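Local coordinates for protein nucleoporin nup120 (Schizosaccharomyces pombe, PDB 4GQ2) that is a structural constituent of the nuclear pore complex, belonging to the Nup107-Nup120 subcomplex and forming a complex with Nup37, at residues D125-I129 with Y140-K145; S309-K314 with V327-I333; A440-F444 with R505-V510; R730-L735 with D811-V817. One frame throughout, in Å; residues are numbered along the deposited sequence.

Contact 1 of 4, residues D125-I129 with Y140-K145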
# COMPACT_ATOMS: atom_id res chain seq x y z
N ASP A 125 27.08 -26.43 -11.98
CA ASP A 125 25.87 -25.59 -11.95
C ASP A 125 26.13 -24.14 -11.52
O ASP A 125 25.48 -23.62 -10.61
CB ASP A 125 24.81 -26.25 -11.05
CG ASP A 125 23.39 -25.86 -11.43
OD1 ASP A 125 22.89 -26.35 -12.46
OD2 ASP A 125 22.77 -25.08 -10.68
N THR A 126 27.10 -23.50 -12.17
CA THR A 126 27.50 -22.13 -11.83
C THR A 126 27.47 -21.18 -13.02
O THR A 126 27.76 -21.57 -14.16
CB THR A 126 28.88 -22.08 -11.11
OG1 THR A 126 29.40 -20.75 -11.16
CG2 THR A 126 29.88 -23.03 -11.76
N THR A 127 27.11 -19.93 -12.75
CA THR A 127 27.06 -18.88 -13.77
C THR A 127 28.33 -18.03 -13.70
O THR A 127 28.81 -17.70 -12.61
CB THR A 127 25.80 -17.99 -13.62
OG1 THR A 127 24.63 -18.81 -13.63
CG2 THR A 127 25.69 -16.99 -14.76
N ILE A 128 28.84 -17.67 -14.87
CA ILE A 128 30.08 -16.91 -15.02
C ILE A 128 29.80 -15.52 -15.59
O ILE A 128 28.97 -15.38 -16.49
CB ILE A 128 31.08 -17.69 -15.92
CG1 ILE A 128 31.95 -18.63 -15.08
CG2 ILE A 128 31.96 -16.77 -16.74
CD1 ILE A 128 31.31 -19.96 -14.74
N ILE A 129 30.47 -14.51 -15.06
CA ILE A 129 30.46 -13.18 -15.68
C ILE A 129 31.86 -12.76 -16.14
O ILE A 129 32.81 -12.77 -15.34
CB ILE A 129 29.90 -12.09 -14.75
CG1 ILE A 129 28.55 -12.49 -14.18
CG2 ILE A 129 29.78 -10.76 -15.51
CD1 ILE A 129 28.18 -11.71 -12.94
N TYR A 140 36.95 -12.37 -14.33
CA TYR A 140 36.25 -13.63 -14.51
C TYR A 140 35.57 -13.99 -13.19
O TYR A 140 36.22 -14.53 -12.27
CB TYR A 140 37.24 -14.71 -14.97
CG TYR A 140 36.62 -16.06 -15.24
CD1 TYR A 140 36.05 -16.35 -16.48
CD2 TYR A 140 36.63 -17.06 -14.28
CE1 TYR A 140 35.50 -17.60 -16.74
CE2 TYR A 140 36.08 -18.30 -14.52
CZ TYR A 140 35.52 -18.57 -15.75
OH TYR A 140 34.97 -19.82 -15.97
N ILE A 141 34.28 -13.69 -13.10
CA ILE A 141 33.52 -13.78 -11.85
C ILE A 141 32.58 -14.99 -11.83
O ILE A 141 31.71 -15.13 -12.69
CB ILE A 141 32.72 -12.49 -11.57
CG1 ILE A 141 33.65 -11.29 -11.45
CG2 ILE A 141 31.90 -12.63 -10.29
CD1 ILE A 141 32.96 -9.96 -11.68
N ARG A 142 32.77 -15.85 -10.83
CA ARG A 142 31.90 -17.00 -10.62
C ARG A 142 30.78 -16.68 -9.64
O ARG A 142 31.04 -16.26 -8.51
CB ARG A 142 32.69 -18.21 -10.12
CG ARG A 142 33.37 -19.04 -11.19
CD ARG A 142 33.72 -20.41 -10.61
NE ARG A 142 34.83 -21.08 -11.29
CZ ARG A 142 36.12 -20.82 -11.08
NH1 ARG A 142 36.49 -19.87 -10.22
NH2 ARG A 142 37.04 -21.50 -11.74
N LEU A 143 29.53 -16.86 -10.08
CA LEU A 143 28.38 -16.55 -9.25
C LEU A 143 27.94 -17.75 -8.44
O LEU A 143 27.79 -18.86 -8.97
CB LEU A 143 27.20 -16.10 -10.11
CG LEU A 143 27.25 -14.73 -10.80
CD1 LEU A 143 26.09 -14.60 -11.78
CD2 LEU A 143 27.24 -13.60 -9.78
N SER A 144 27.74 -17.53 -7.15
CA SER A 144 27.09 -18.53 -6.31
C SER A 144 25.62 -18.14 -6.12
O SER A 144 25.30 -16.98 -5.81
CB SER A 144 27.81 -18.64 -4.97
OG SER A 144 27.16 -19.58 -4.13
N LYS A 145 24.74 -19.11 -6.32
CA LYS A 145 23.31 -18.94 -6.04
C LYS A 145 23.06 -18.54 -4.58
O LYS A 145 22.11 -17.82 -4.28
CB LYS A 145 22.52 -20.21 -6.38
CG LYS A 145 22.38 -20.45 -7.87
CD LYS A 145 21.52 -21.67 -8.18
CE LYS A 145 21.39 -21.86 -9.68
NZ LYS A 145 20.46 -22.98 -10.02

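Contact 2 of 4, residues S309-K314 with V327-I333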
# COMPACT_ATOMS: atom_id res chain seq x y z
N SER A 309 15.19 -0.56 -42.06
CA SER A 309 14.49 -1.79 -42.41
C SER A 309 15.26 -2.97 -41.84
O SER A 309 16.37 -2.80 -41.33
CB SER A 309 14.35 -1.93 -43.93
OG SER A 309 15.62 -1.86 -44.58
N PHE A 310 14.68 -4.16 -41.92
CA PHE A 310 15.28 -5.34 -41.32
C PHE A 310 15.34 -6.52 -42.30
O PHE A 310 14.45 -6.69 -43.13
CB PHE A 310 14.50 -5.76 -40.07
CG PHE A 310 14.62 -4.80 -38.92
CD1 PHE A 310 13.74 -3.73 -38.79
CD2 PHE A 310 15.61 -4.97 -37.96
CE1 PHE A 310 13.85 -2.85 -37.73
CE2 PHE A 310 15.72 -4.10 -36.89
CZ PHE A 310 14.84 -3.04 -36.77
N SER A 311 16.39 -7.33 -42.17
CA SER A 311 16.54 -8.54 -42.97
C SER A 311 16.59 -9.78 -42.08
O SER A 311 17.05 -9.72 -40.94
CB SER A 311 17.80 -8.47 -43.83
OG SER A 311 17.63 -7.58 -44.91
N ILE A 312 16.13 -10.91 -42.62
CA ILE A 312 16.31 -12.21 -41.97
C ILE A 312 17.11 -13.13 -42.89
O ILE A 312 16.90 -13.15 -44.11
CB ILE A 312 14.96 -12.85 -41.56
CG1 ILE A 312 14.33 -12.07 -40.39
CG2 ILE A 312 15.15 -14.32 -41.18
CD1 ILE A 312 12.96 -12.55 -39.96
N TYR A 313 18.04 -13.87 -42.31
CA TYR A 313 18.88 -14.82 -43.04
C TYR A 313 18.82 -16.19 -42.38
O TYR A 313 18.77 -16.30 -41.16
CB TYR A 313 20.33 -14.35 -43.06
CG TYR A 313 20.59 -13.09 -43.86
CD1 TYR A 313 20.33 -11.84 -43.32
CD2 TYR A 313 21.13 -13.16 -45.15
CE1 TYR A 313 20.58 -10.68 -44.04
CE2 TYR A 313 21.38 -12.01 -45.88
CZ TYR A 313 21.10 -10.77 -45.32
OH TYR A 313 21.34 -9.61 -46.02
N LYS A 314 18.84 -17.23 -43.21
CA LYS A 314 18.95 -18.61 -42.74
C LYS A 314 20.41 -19.05 -42.79
O LYS A 314 21.10 -18.80 -43.78
CB LYS A 314 18.08 -19.53 -43.61
CG LYS A 314 18.13 -21.01 -43.23
CD LYS A 314 17.14 -21.36 -42.13
CE LYS A 314 17.38 -22.76 -41.56
NZ LYS A 314 16.96 -23.86 -42.47
N VAL A 327 22.10 -17.70 -46.28
CA VAL A 327 21.17 -17.49 -47.39
C VAL A 327 20.01 -16.60 -46.95
O VAL A 327 19.43 -16.81 -45.88
CB VAL A 327 20.66 -18.82 -48.00
CG1 VAL A 327 19.71 -18.56 -49.16
CG2 VAL A 327 21.82 -19.68 -48.48
N ILE A 328 19.70 -15.61 -47.77
CA ILE A 328 18.69 -14.59 -47.47
C ILE A 328 17.27 -15.16 -47.36
O ILE A 328 16.92 -16.13 -48.03
CB ILE A 328 18.67 -13.48 -48.55
CG1 ILE A 328 20.02 -13.38 -49.27
CG2 ILE A 328 18.26 -12.14 -47.94
CD1 ILE A 328 19.93 -12.91 -50.71
N GLU A 329 16.46 -14.54 -46.49
CA GLU A 329 15.03 -14.83 -46.40
C GLU A 329 14.18 -13.57 -46.52
O GLU A 329 13.03 -13.64 -46.96
CB GLU A 329 14.70 -15.56 -45.10
CG GLU A 329 15.15 -17.01 -45.07
CD GLU A 329 14.46 -17.81 -43.98
OE1 GLU A 329 14.21 -17.25 -42.90
OE2 GLU A 329 14.18 -19.01 -44.22
N LYS A 330 14.74 -12.42 -46.14
CA LYS A 330 14.02 -11.15 -46.22
C LYS A 330 14.95 -10.01 -46.62
O LYS A 330 16.05 -9.89 -46.10
CB LYS A 330 13.39 -10.83 -44.87
CG LYS A 330 11.88 -10.63 -44.91
CD LYS A 330 11.18 -11.97 -44.74
CE LYS A 330 9.73 -11.79 -44.33
NZ LYS A 330 9.03 -13.10 -44.14
N GLY A 331 14.48 -9.18 -47.55
CA GLY A 331 15.19 -7.96 -47.94
C GLY A 331 14.81 -6.76 -47.09
O GLY A 331 15.67 -5.97 -46.70
N ILE A 332 13.51 -6.63 -46.79
CA ILE A 332 12.99 -5.49 -46.01
C ILE A 332 11.80 -5.82 -45.09
O ILE A 332 10.79 -6.39 -45.53
CB ILE A 332 12.67 -4.27 -46.92
CG1 ILE A 332 13.92 -3.42 -47.16
CG2 ILE A 332 11.57 -3.40 -46.32
CD1 ILE A 332 13.70 -2.17 -48.00
N ILE A 333 11.95 -5.48 -43.81
CA ILE A 333 10.84 -5.39 -42.85
C ILE A 333 10.77 -3.92 -42.41
O ILE A 333 11.60 -3.47 -41.61
CB ILE A 333 11.05 -6.32 -41.63
CG1 ILE A 333 10.90 -7.79 -42.04
CG2 ILE A 333 10.07 -5.99 -40.51
CD1 ILE A 333 11.24 -8.78 -40.95

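Contact 3 of 4, residues A440-F444 with R505-V510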
# COMPACT_ATOMS: atom_id res chain seq x y z
N ALA A 440 16.26 13.15 -3.52
CA ALA A 440 15.39 14.32 -3.39
C ALA A 440 15.31 14.80 -1.94
O ALA A 440 15.34 16.01 -1.68
CB ALA A 440 14.00 14.01 -3.92
N LEU A 441 15.23 13.86 -1.01
CA LEU A 441 15.19 14.18 0.42
C LEU A 441 16.44 14.94 0.89
O LEU A 441 16.33 15.83 1.73
CB LEU A 441 14.99 12.90 1.25
CG LEU A 441 14.67 13.09 2.73
CD1 LEU A 441 13.44 13.98 2.91
CD2 LEU A 441 14.47 11.75 3.41
N LEU A 442 17.61 14.57 0.37
CA LEU A 442 18.87 15.27 0.62
C LEU A 442 18.77 16.76 0.31
O LEU A 442 19.09 17.61 1.14
CB LEU A 442 19.98 14.66 -0.24
CG LEU A 442 21.13 13.84 0.35
CD1 LEU A 442 20.67 12.58 1.06
CD2 LEU A 442 22.09 13.49 -0.78
N SER A 443 18.31 17.06 -0.90
CA SER A 443 18.14 18.43 -1.39
C SER A 443 17.24 19.27 -0.48
O SER A 443 17.43 20.49 -0.37
CB SER A 443 17.59 18.39 -2.82
OG SER A 443 17.17 19.67 -3.26
N PHE A 444 16.27 18.63 0.17
CA PHE A 444 15.35 19.32 1.07
C PHE A 444 15.91 19.40 2.49
O PHE A 444 15.17 19.55 3.46
CB PHE A 444 13.95 18.66 1.03
CG PHE A 444 13.06 19.16 -0.08
CD1 PHE A 444 13.50 19.17 -1.41
CD2 PHE A 444 11.78 19.63 0.20
CE1 PHE A 444 12.69 19.65 -2.43
CE2 PHE A 444 10.96 20.10 -0.82
CZ PHE A 444 11.41 20.11 -2.14
N ARG A 505 6.58 20.54 -4.82
CA ARG A 505 7.96 20.71 -5.25
C ARG A 505 8.74 19.43 -5.07
O ARG A 505 9.50 19.01 -5.95
CB ARG A 505 8.66 21.83 -4.48
CG ARG A 505 8.32 23.23 -4.95
CD ARG A 505 8.98 24.30 -4.09
NE ARG A 505 8.19 25.53 -4.15
CZ ARG A 505 7.44 26.01 -3.16
NH1 ARG A 505 7.40 25.40 -1.98
NH2 ARG A 505 6.75 27.13 -3.36
N PHE A 506 8.56 18.80 -3.91
CA PHE A 506 9.25 17.57 -3.60
C PHE A 506 8.88 16.47 -4.61
O PHE A 506 9.76 15.77 -5.12
CB PHE A 506 8.96 17.12 -2.17
CG PHE A 506 9.79 15.96 -1.75
CD1 PHE A 506 11.11 16.14 -1.36
CD2 PHE A 506 9.26 14.67 -1.77
CE1 PHE A 506 11.89 15.06 -0.98
CE2 PHE A 506 10.04 13.58 -1.39
CZ PHE A 506 11.36 13.78 -1.00
N ALA A 507 7.58 16.36 -4.91
CA ALA A 507 7.09 15.38 -5.88
C ALA A 507 7.67 15.63 -7.26
O ALA A 507 8.03 14.68 -7.97
CB ALA A 507 5.57 15.39 -5.92
N LYS A 508 7.76 16.90 -7.64
CA LYS A 508 8.37 17.28 -8.93
C LYS A 508 9.85 16.90 -9.00
O LYS A 508 10.31 16.40 -10.02
CB LYS A 508 8.19 18.77 -9.23
CG LYS A 508 6.86 19.12 -9.87
CD LYS A 508 6.93 20.47 -10.57
CE LYS A 508 5.64 20.82 -11.29
NZ LYS A 508 4.59 21.34 -10.37
N LEU A 509 10.58 17.13 -7.92
CA LEU A 509 11.99 16.76 -7.87
C LEU A 509 12.17 15.25 -7.98
O LEU A 509 13.02 14.78 -8.74
CB LEU A 509 12.66 17.29 -6.60
CG LEU A 509 14.16 17.02 -6.45
CD1 LEU A 509 14.92 17.38 -7.73
CD2 LEU A 509 14.73 17.73 -5.22
N VAL A 510 11.36 14.51 -7.24
CA VAL A 510 11.39 13.06 -7.27
C VAL A 510 11.14 12.54 -8.69
O VAL A 510 11.96 11.78 -9.22
CB VAL A 510 10.37 12.45 -6.29
CG1 VAL A 510 10.21 10.95 -6.52
CG2 VAL A 510 10.82 12.71 -4.86

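Contact 4 of 4, residues R730-L735 with D811-V817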
# COMPACT_ATOMS: atom_id res chain seq x y z
N ARG A 730 -16.85 -3.33 -3.92
CA ARG A 730 -16.33 -3.71 -2.61
C ARG A 730 -15.02 -4.45 -2.73
O ARG A 730 -14.04 -4.06 -2.11
CB ARG A 730 -17.34 -4.57 -1.85
CG ARG A 730 -16.87 -4.92 -0.45
CD ARG A 730 -17.95 -5.66 0.33
NE ARG A 730 -17.86 -7.08 0.06
CZ ARG A 730 -17.38 -7.99 0.89
NH1 ARG A 730 -16.97 -7.68 2.11
NH2 ARG A 730 -17.34 -9.25 0.49
N LEU A 731 -15.00 -5.51 -3.53
CA LEU A 731 -13.84 -6.39 -3.62
C LEU A 731 -12.68 -5.67 -4.26
O LEU A 731 -11.54 -5.81 -3.82
CB LEU A 731 -14.17 -7.66 -4.39
CG LEU A 731 -15.18 -8.59 -3.71
CD1 LEU A 731 -15.22 -9.94 -4.42
CD2 LEU A 731 -14.84 -8.79 -2.24
N VAL A 732 -12.98 -4.90 -5.29
CA VAL A 732 -11.97 -4.10 -5.97
C VAL A 732 -11.35 -3.04 -5.04
O VAL A 732 -10.13 -2.96 -4.93
CB VAL A 732 -12.56 -3.50 -7.27
CG1 VAL A 732 -11.68 -2.38 -7.80
CG2 VAL A 732 -12.73 -4.60 -8.32
N SER A 733 -12.19 -2.27 -4.36
CA SER A 733 -11.72 -1.22 -3.44
C SER A 733 -10.99 -1.81 -2.25
O SER A 733 -10.00 -1.25 -1.79
CB SER A 733 -12.88 -0.33 -2.97
OG SER A 733 -13.54 0.27 -4.09
N PHE A 734 -11.46 -2.95 -1.76
CA PHE A 734 -10.74 -3.71 -0.74
C PHE A 734 -9.30 -4.02 -1.18
O PHE A 734 -8.34 -3.65 -0.49
CB PHE A 734 -11.53 -4.98 -0.40
CG PHE A 734 -10.74 -6.01 0.34
CD1 PHE A 734 -10.43 -5.84 1.68
CD2 PHE A 734 -10.34 -7.19 -0.30
CE1 PHE A 734 -9.72 -6.81 2.37
CE2 PHE A 734 -9.63 -8.16 0.38
CZ PHE A 734 -9.31 -7.97 1.72
N LEU A 735 -9.15 -4.64 -2.34
CA LEU A 735 -7.81 -4.95 -2.86
C LEU A 735 -6.94 -3.72 -3.14
O LEU A 735 -5.72 -3.77 -2.96
CB LEU A 735 -7.89 -5.86 -4.08
CG LEU A 735 -8.41 -7.27 -3.77
CD1 LEU A 735 -8.76 -8.00 -5.05
CD2 LEU A 735 -7.41 -8.08 -2.95
N ASP A 811 -16.39 -15.71 1.10
CA ASP A 811 -16.06 -14.34 0.79
C ASP A 811 -14.56 -14.11 0.65
O ASP A 811 -13.77 -14.57 1.49
CB ASP A 811 -16.61 -13.41 1.87
CG ASP A 811 -16.68 -11.99 1.41
OD1 ASP A 811 -17.45 -11.72 0.47
OD2 ASP A 811 -15.98 -11.14 1.99
N LEU A 812 -14.19 -13.39 -0.40
CA LEU A 812 -12.79 -13.06 -0.69
C LEU A 812 -12.10 -12.27 0.44
O LEU A 812 -10.92 -12.51 0.73
CB LEU A 812 -12.72 -12.29 -2.00
CG LEU A 812 -11.42 -11.99 -2.75
CD1 LEU A 812 -10.63 -10.85 -2.11
CD2 LEU A 812 -10.57 -13.24 -2.94
N VAL A 813 -12.83 -11.36 1.07
CA VAL A 813 -12.27 -10.58 2.18
C VAL A 813 -11.91 -11.52 3.32
O VAL A 813 -10.80 -11.47 3.85
CB VAL A 813 -13.23 -9.49 2.68
CG1 VAL A 813 -12.67 -8.82 3.92
CG2 VAL A 813 -13.46 -8.44 1.59
N THR A 814 -12.84 -12.40 3.67
CA THR A 814 -12.61 -13.34 4.76
C THR A 814 -11.40 -14.21 4.46
O THR A 814 -10.53 -14.37 5.32
CB THR A 814 -13.85 -14.20 5.04
OG1 THR A 814 -14.98 -13.36 5.28
CG2 THR A 814 -13.61 -15.07 6.25
N GLU A 815 -11.34 -14.74 3.25
CA GLU A 815 -10.24 -15.59 2.81
C GLU A 815 -8.89 -14.88 2.92
O GLU A 815 -7.96 -15.41 3.52
CB GLU A 815 -10.45 -16.07 1.37
CG GLU A 815 -11.58 -17.08 1.20
CD GLU A 815 -11.75 -17.55 -0.24
OE1 GLU A 815 -10.92 -17.18 -1.10
OE2 GLU A 815 -12.71 -18.30 -0.51
N LEU A 816 -8.80 -13.68 2.35
CA LEU A 816 -7.53 -12.97 2.35
C LEU A 816 -7.11 -12.58 3.77
O LEU A 816 -5.98 -12.86 4.18
CB LEU A 816 -7.56 -11.75 1.41
CG LEU A 816 -6.31 -10.86 1.44
CD1 LEU A 816 -5.05 -11.66 1.14
CD2 LEU A 816 -6.46 -9.69 0.46
N VAL A 817 -8.03 -11.96 4.51
CA VAL A 817 -7.77 -11.54 5.89
C VAL A 817 -7.41 -12.72 6.80
O VAL A 817 -6.50 -12.62 7.65
CB VAL A 817 -8.94 -10.72 6.49
CG1 VAL A 817 -8.69 -10.39 7.95
CG2 VAL A 817 -9.16 -9.44 5.70

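Contact 1 of 4, residues D125-I129 with Y140-K145
Ile129 is the apolar centre of this contact: it meets both Ile141, CB to CB at 4.3 Å, and Leu143, whose CD1 lies 3.8 Å from CD1 of Ile129. Thr127 joins them on the same face, its CG2 3.8 Å from Leu143 CD1. The other face carries Ile128 and Arg142, and there CG1 of Ile128 comes within 3.6 Å of CZ in the ring of Tyr140.

Between these layers the backbones are knitted as an antiparallel hairpin of a beta-propeller blade. Ile129 and Ile141 form a hydrogen-bonded pair, with Ile129 N to Ile141 O at 2.7 Å and Ile141 N to Ile129 O at 2.8 Å. Ile128 and Arg142 are the non-hydrogen-bonded pair that follows, after which Leu143 N donates to Thr127 O at 2.8 Å. At one end the strands give way to charge: Lys145 NZ forms a salt bridge with Asp125 OD2 at 3.2 Å, and Glu96 is a second acidic partner of the lysine. At the other end, on the face of Ile128 and Arg142, the hydroxyl of Tyr140 is hydrogen-bonded to the backbone oxygen of Thr181.

Strands 126-133 and 138-143 are the two middle strands of a four-stranded antiparallel sheet, flanked by 115-121 and 160-163, while Ile86 of strand 83-88 packs on Ile129 and Leu143.

Contact 2 of 4, residues S309-K314 with V327-I333
The last two strands of a four-stranded propeller blade, 309-317 and 324-328, pair here as an antiparallel hairpin. Lys314 and Val327 are a hydrogen-bonded pair, Lys314 N to Val327 O at 2.8 Å. After Ile328 the pairing turns irregular: Ile312 O accepts from both Glu329 N, at 2.8 Å, and Lys330 N, at 3.1 Å, and cross-strand pairing resumes only as weak bonds, Phe310 N to Ile333 O at 3.2 Å and Ile333 N to Phe310 O at 2.9 Å.

Tyr313, in an m rotamer, brings its ring to Ile328, whose CG2 makes an off-centre CH-pi contact 4.2 Å from the ring centroid; chi1 of Ile328, -25°, lies between wells. Lys330 is also off a well at chi1, -122°, and with chi2 p, 88°, the chain tip leaves segment 309-314 and touches Leu383 and Phe389. Ile312 and Ile333 both adopt m,t conformations and touch through their CD1 atoms at 4.3 Å. Phe310, likewise m at chi1, directs its ring to Tyr301 and, edge-to-face, Phe350, yet its CB still lies 3.8 Å from CB of Ile333. With Ser311 at chi1 -74°, its OG stands 3.0 Å from Lys330 O and 3.1 Å from Gly331 O.

Contact 3 of 4, residues A440-F444 with R505-V510
Phe506 drives the edge of its ring into the face of Phe444, a T-shaped stack with centroids 5.1 Å apart and planes at 83°. The same ring reaches the end of helix 434-443, where its CE1 lies 3.8 Å from Ala440 CB and 4.3 Å from Leu441 CD1. Small size matters at Ala440: its methyl carbon CB also meets Leu509 CG at 3.9 Å and Val510 CG2 at 3.6 Å, and the CA atoms of Ala440 and Val510 approach to 5.7 Å.

Phe444, the first residue after helix 434-443 to leave helical geometry, lays its ring against the other helix, so that its CE1 stands 4.0 Å from Leu509 CD2 and its CZ 4.0 Å from Arg505 CB. No hydrogen bond crosses between the segments; the guanidinium of Arg505 instead pairs with Glu502. Helix 464-478 touches Leu441 and Phe506, and helix 419-428 also reaches Phe506. The arrangement is that of a small helical bundle joined by apolar side chains, inserted in sequence between propeller strands 390-395 and 520-525.

Contact 4 of 4, residues R730-L735 with D811-V817
Asp811, the N-cap of helix 812-822, meets Arg730 from the middle of helix 719-739, and its carboxylate has two tasks. Its OD2 accepts from Arg730 NH2 at 2.8 Å and weakly from Val813 N at 3.3 Å, the capping bond, while OD1 stands 2.5 Å from Arg730 NH2 within the same salt bridge. The arginine is shared as well, for its NE pairs with Glu727. The carbonyl oxygen of Asp811 starts the helix's backbone bonding by accepting Glu815 N at 3.0 Å; in the other helix that of Arg730 receives Phe734 N at 2.8 Å, and Ser733 OG is hydrogen-bonded with Trp729 O and Gln690 OE1.

Past the salt bridge, Phe734 is a knob in a hole formed by Leu812, Val813, Leu816 and Val817. CG2 of Val813 sits over its ring, 3.8 Å from the centroid in a CH-pi contact, and Leu816 CD2 reaches Phe734 CE2 at 3.5 Å.

This is helix-on-helix packing in the alpha-helical part that follows the propeller, the segments running at 25° with axes 11.1 Å apart. Helix 770-777 packs against both through Phe774, helix 672-703 lies against Val732 and Leu735, and helix 840-852 backs Thr814 and Val817.

In the fold
The four contacts follow one another along the chain without overlap and trace its passage from propeller to helices. Contacts 1 and 2 belong to different four-stranded blades, their centres about 36 Å apart, and each joins neighbouring strands of one sheet. Contact 3 instead joins helices inserted between propeller strands; it lies about 39 Å from contact 1 and about 49 Å from contact 2, centre to centre. Contact 4 comes later, among the helices, its centre about 35 Å from that of contact 3 and across the chain's centre from contacts 1 and 2. No two touch: they sample separate parts of a nuclear pore structural protein that joins a propeller to a helical region.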